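Local structure of peptidase M28 (Shewanella amazonensis SB2B, 3IIB) at residues S29-V34 and V46-W50; L116-Q120 and A160-K164. The protein is a zinc-dependent hydrolase of peptidase family M28 that probably acts as a carboxypeptidase or dipeptidase, probably as a homodimer. One frame throughout, in Å; residues are numbered along the deposited sequence.

Overall arrangement
From the N terminus, contact 1 comes first: helix 22-33 ends, residues 34-41 make the turn, and helix 42-57 brings 46-50 back against 29-34. This closes a short helical hairpin on the peptidase body, beside the interface with the second subunit. The chain then enters the long strand 62-84. Contact 2 closes a longer loop, in which strand 131-134 and most of helix 145-163 lie between 116-120 and 160-164, and it joins helix 116-120 to the end of helix 145-163 beside strand 131-134. The two loops are in series, neither nested nor crossed. The centres of contact 1 and contact 2 are about 40 Å apart, on opposite sides of the chain's centre.

Contact 1. Residues S29-V34 and V46-W50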
loop_
_atom_site.group_PDB
_atom_site.type_symbol
_atom_site.label_atom_id
_atom_site.label_comp_id
_atom_site.label_asym_id
_atom_site.label_seq_id
_atom_site.Cartn_x
_atom_site.Cartn_y
_atom_site.Cartn_z
ATOM N N SER A 29 -9.832 -9.753 -17.567
ATOM C CA SER A 29 -11.216 -9.524 -17.972
ATOM C C SER A 29 -12.144 -9.333 -16.769
ATOM O O SER A 29 -12.981 -8.417 -16.727
ATOM C CB SER A 29 -11.651 -10.667 -18.863
ATOM O OG SER A 29 -13.019 -10.499 -19.250
ATOM N N LEU A 30 -11.968 -10.203 -15.777
ATOM C CA LEU A 30 -12.828 -10.204 -14.608
ATOM C C LEU A 30 -12.605 -8.924 -13.797
ATOM O O LEU A 30 -13.557 -8.216 -13.406
ATOM C CB LEU A 30 -12.549 -11.456 -13.752
ATOM C CG LEU A 30 -13.301 -11.621 -12.411
ATOM C CD1 LEU A 30 -14.826 -11.489 -12.513
ATOM C CD2 LEU A 30 -12.885 -12.959 -11.740
ATOM N N THR A 31 -11.335 -8.610 -13.554
ATOM C CA THR A 31 -11.016 -7.457 -12.698
ATOM C C THR A 31 -11.379 -6.131 -13.373
ATOM O O THR A 31 -11.786 -5.187 -12.688
ATOM C CB THR A 31 -9.549 -7.445 -12.224
ATOM O OG1 THR A 31 -8.685 -7.475 -13.365
ATOM C CG2 THR A 31 -9.249 -8.649 -11.320
ATOM N N VAL A 32 -11.278 -6.051 -14.700
ATOM C CA VAL A 32 -11.652 -4.816 -15.424
ATOM C C VAL A 32 -13.156 -4.703 -15.678
ATOM O O VAL A 32 -13.748 -3.656 -15.401
ATOM C CB VAL A 32 -10.895 -4.701 -16.761
ATOM C CG1 VAL A 32 -11.390 -3.458 -17.590
ATOM C CG2 VAL A 32 -9.377 -4.667 -16.510
ATOM N N GLU A 33 -13.779 -5.790 -16.158
ATOM C CA GLU A 33 -15.170 -5.729 -16.626
ATOM C C GLU A 33 -16.228 -5.925 -15.505
ATOM O O GLU A 33 -17.410 -5.673 -15.728
ATOM C CB GLU A 33 -15.385 -6.739 -17.739
ATOM C CG GLU A 33 -14.442 -6.572 -18.956
ATOM C CD GLU A 33 -14.470 -7.776 -19.872
ATOM O OE1 GLU A 33 -15.535 -8.409 -19.943
ATOM O OE2 GLU A 33 -13.414 -8.170 -20.446
ATOM N N VAL A 34 -15.769 -6.379 -14.345
ATOM C CA VAL A 34 -16.577 -6.526 -13.152
ATOM C C VAL A 34 -15.978 -5.774 -12.007
ATOM O O VAL A 34 -16.670 -4.948 -11.415
ATOM C CB VAL A 34 -16.761 -8.020 -12.769
ATOM C CG1 VAL A 34 -17.753 -8.193 -11.600
ATOM C CG2 VAL A 34 -17.232 -8.814 -13.986
ATOM N N VAL A 46 -23.514 -9.020 -11.844
ATOM C CA VAL A 46 -22.533 -8.652 -12.901
ATOM C C VAL A 46 -21.462 -9.715 -13.083
ATOM O O VAL A 46 -21.172 -10.085 -14.220
ATOM C CB VAL A 46 -21.932 -7.236 -12.689
ATOM C CG1 VAL A 46 -20.874 -6.885 -13.750
ATOM C CG2 VAL A 46 -23.102 -6.155 -12.630
ATOM N N ALA A 47 -20.922 -10.239 -11.979
ATOM C CA ALA A 47 -19.885 -11.268 -12.039
ATOM C C ALA A 47 -20.448 -12.582 -12.588
ATOM O O ALA A 47 -19.822 -13.245 -13.433
ATOM C CB ALA A 47 -19.255 -11.471 -10.664
ATOM N N VAL A 48 -21.665 -12.951 -12.140
ATOM C CA VAL A 48 -22.302 -14.168 -12.650
ATOM C C VAL A 48 -22.521 -14.061 -14.179
ATOM O O VAL A 48 -22.222 -15.020 -14.914
ATOM C CB VAL A 48 -23.625 -14.488 -11.851
ATOM C CG1 VAL A 48 -24.500 -15.493 -12.609
ATOM C CG2 VAL A 48 -23.276 -14.913 -10.416
ATOM N N ASP A 49 -23.053 -12.923 -14.637
ATOM C CA ASP A 49 -23.372 -12.758 -16.041
ATOM C C ASP A 49 -22.048 -12.783 -16.831
ATOM O O ASP A 49 -21.949 -13.406 -17.893
ATOM C CB ASP A 49 -24.157 -11.482 -16.276
ATOM C CG ASP A 49 -25.601 -11.593 -15.791
ATOM O OD1 ASP A 49 -26.048 -12.727 -15.572
ATOM O OD2 ASP A 49 -26.248 -10.553 -15.603
ATOM N N TRP A 50 -21.010 -12.192 -16.250
ATOM C CA TRP A 50 -19.694 -12.156 -16.904
ATOM C C TRP A 50 -19.169 -13.584 -17.083
ATOM O O TRP A 50 -18.640 -13.917 -18.132
ATOM C CB TRP A 50 -18.708 -11.303 -16.109
ATOM C CG TRP A 50 -17.268 -11.520 -16.532
ATOM C CD1 TRP A 50 -16.582 -10.802 -17.455
ATOM C CD2 TRP A 50 -16.381 -12.530 -16.056
ATOM N NE1 TRP A 50 -15.310 -11.306 -17.598
ATOM C CE2 TRP A 50 -15.153 -12.357 -16.727
ATOM C CE3 TRP A 50 -16.484 -13.545 -15.078
ATOM C CZ2 TRP A 50 -14.052 -13.187 -16.499
ATOM C CZ3 TRP A 50 -15.380 -14.381 -14.856
ATOM C CH2 TRP A 50 -14.175 -14.193 -15.570
#
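Trp-50 reaches across from helix 42-57 and lays its indole against helix 22-33, one face on Leu-30 and the pyrrole edge on Ser-29 and Glu-33. With CG anti to the backbone N (chi1 165°), the ring is carried away from its own helix. NE1 of Trp-50 donates to Ser-29 OG over 2.9 Å, a nearly straight bond (169° at the hydrogen) lying in the ring plane. Ser-29 OG in turn gives its proton to Glu-33 OE2 at 2.6 Å, arriving from above the carboxylate plane. Leu-30 crosses the indole at about a right angle; its CD1 sits 3.8 Å from the centroid of the six-membered ring in a CH-pi contact, while CB meets CZ2. The short segments run 137° apart in direction, as in a helical hairpin with splayed arms, here on the M28 peptidase body with the side chain of Leu-30 about 9 Å from that of the zinc ligand His-257. With an alanine here instead of Trp-50, Ser-29 OG would probably lose its indole donor and Leu-30 the ring face it packs on. Toward the turn, Val-34 divides its branches: CG2 packs 3.6 Å from Trp-50 CB, whereas CG1 lies 3.7 Å from Ala-47 CB and also touches Val-46. Ser-29 OG also bonds Lys-54, and Glu-33 OE2 forms a salt bridge with Arg-215 of the second subunit.

Contact 2. Residues L116-Q120 and A160-K164; sequences LQDLQ and AAAEK
Lys-164 NZ is held by two backbone carbonyls, that of Gln-120 across the contact and that of Ala-122 just beyond it. The bond from Lys-164 NZ to Gln-120 O measures 3.1 Å and comes from above the carbonyl, the ammonium standing 47° out of its plane. A bend at chi2 (-70°) folds the lysine chain back, and beyond it the extended remainder brings CE to 3.6 Å from Leu-119 O. Helix 116-120 ends at Gln-120, so the lysine's positive charge probably complements the partial negative charge of carbonyls at its C-terminal end.

The apolar half of the contact centres on the methyl of Ala-160, which points at the short helix and fits among three side chains. Leu-116 CD1 approaches Ala-160 CB to 3.9 Å, Gln-120 CG comes to 3.8 Å from the same methyl, and Leu-119 CD2 completes the group. Leu-119 has CG anti to its own N (chi1 173°), which turns the isobutyl end across to the other helix; there CD2 also meets Ala-161 CB at 4.0 Å. Small alanines let the two backbones come close, with the CA atoms of Gln-120 and Ala-160 5.6 Å apart. Behind this layer Leu-119 rests on Ile-134 and Ala-161 on Ala-132, so the short helix and the C-terminal end of helix 145-163 both pack against strand 131-134.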
loop_
_atom_site.group_PDB
_atom_site.type_symbol
_atom_site.label_atom_id
_atom_site.label_comp_id
_atom_site.label_asym_id
_atom_site.label_seq_id
_atom_site.Cartn_x
_atom_site.Cartn_y
_atom_site.Cartn_z
ATOM N N LEU A 116 -6.953 -12.683 20.594
ATOM C CA LEU A 116 -8.319 -13.091 20.921
ATOM C C LEU A 116 -8.396 -13.873 22.239
ATOM O O LEU A 116 -9.253 -13.583 23.075
ATOM C CB LEU A 116 -8.920 -13.928 19.776
ATOM C CG LEU A 116 -10.300 -14.549 20.067
ATOM C CD1 LEU A 116 -11.415 -13.492 20.218
ATOM C CD2 LEU A 116 -10.654 -15.567 18.973
ATOM N N GLN A 117 -7.495 -14.837 22.449
ATOM C CA GLN A 117 -7.516 -15.619 23.692
ATOM C C GLN A 117 -7.379 -14.737 24.932
ATOM O O GLN A 117 -8.080 -14.919 25.913
ATOM C CB GLN A 117 -6.427 -16.688 23.693
ATOM C CG GLN A 117 -6.564 -17.709 24.848
ATOM C CD GLN A 117 -7.935 -18.417 24.885
ATOM O OE1 GLN A 117 -8.774 -18.143 25.757
ATOM N NE2 GLN A 117 -8.163 -19.327 23.930
ATOM N N ASP A 118 -6.486 -13.748 24.860
ATOM C CA ASP A 118 -6.308 -12.800 25.956
ATOM C C ASP A 118 -7.568 -11.992 26.224
ATOM O O ASP A 118 -7.961 -11.795 27.366
ATOM C CB ASP A 118 -5.111 -11.897 25.672
ATOM C CG ASP A 118 -3.799 -12.655 25.758
ATOM O OD1 ASP A 118 -3.621 -13.427 26.728
ATOM O OD2 ASP A 118 -2.949 -12.498 24.868
ATOM N N LEU A 119 -8.232 -11.584 25.160
ATOM C CA LEU A 119 -9.506 -10.885 25.269
ATOM C C LEU A 119 -10.555 -11.792 25.917
ATOM O O LEU A 119 -11.287 -11.366 26.819
ATOM C CB LEU A 119 -9.963 -10.440 23.888
ATOM C CG LEU A 119 -11.347 -9.842 23.789
ATOM C CD1 LEU A 119 -11.551 -8.668 24.796
ATOM C CD2 LEU A 119 -11.604 -9.420 22.322
ATOM N N GLN A 120 -10.598 -13.044 25.458
ATOM C CA GLN A 120 -11.547 -14.030 26.006
ATOM C C GLN A 120 -11.301 -14.290 27.504
ATOM O O GLN A 120 -12.247 -14.577 28.249
ATOM C CB GLN A 120 -11.490 -15.340 25.214
ATOM C CG GLN A 120 -12.122 -15.254 23.836
ATOM C CD GLN A 120 -11.828 -16.444 22.936
ATOM O OE1 GLN A 120 -10.727 -17.009 22.961
ATOM N NE2 GLN A 120 -12.808 -16.803 22.088
ATOM N N ALA A 160 -16.416 -11.730 21.657
ATOM C CA ALA A 160 -15.641 -11.801 22.898
ATOM C C ALA A 160 -15.545 -10.432 23.588
ATOM O O ALA A 160 -15.634 -10.351 24.810
ATOM C CB ALA A 160 -14.236 -12.374 22.611
ATOM N N ALA A 161 -15.385 -9.364 22.809
ATOM C CA ALA A 161 -15.296 -8.030 23.370
ATOM C C ALA A 161 -16.628 -7.594 23.978
ATOM O O ALA A 161 -16.667 -7.080 25.079
ATOM C CB ALA A 161 -14.845 -7.030 22.317
ATOM N N ALA A 162 -17.729 -7.816 23.265
ATOM C CA ALA A 162 -19.074 -7.479 23.805
ATOM C C ALA A 162 -19.397 -8.203 25.107
ATOM O O ALA A 162 -19.983 -7.602 26.017
ATOM C CB ALA A 162 -20.188 -7.731 22.785
ATOM N N GLU A 163 -18.970 -9.451 25.217
ATOM C CA GLU A 163 -19.124 -10.244 26.440
ATOM C C GLU A 163 -18.482 -9.606 27.647
ATOM O O GLU A 163 -18.955 -9.789 28.763
ATOM C CB GLU A 163 -18.603 -11.681 26.245
ATOM C CG GLU A 163 -19.482 -12.459 25.313
ATOM C CD GLU A 163 -18.978 -13.865 25.042
ATOM O OE1 GLU A 163 -17.738 -14.080 24.978
ATOM O OE2 GLU A 163 -19.832 -14.758 24.881
ATOM N N LYS A 164 -17.441 -8.809 27.407
ATOM C CA LYS A 164 -16.717 -8.124 28.480
ATOM C C LYS A 164 -17.157 -6.704 28.680
ATOM O O LYS A 164 -16.607 -6.005 29.538
ATOM C CB LYS A 164 -15.225 -8.146 28.205
ATOM C CG LYS A 164 -14.729 -9.484 27.849
ATOM C CD LYS A 164 -14.735 -10.462 29.008
ATOM C CE LYS A 164 -14.378 -11.866 28.526
ATOM N NZ LYS A 164 -14.416 -12.843 29.646
#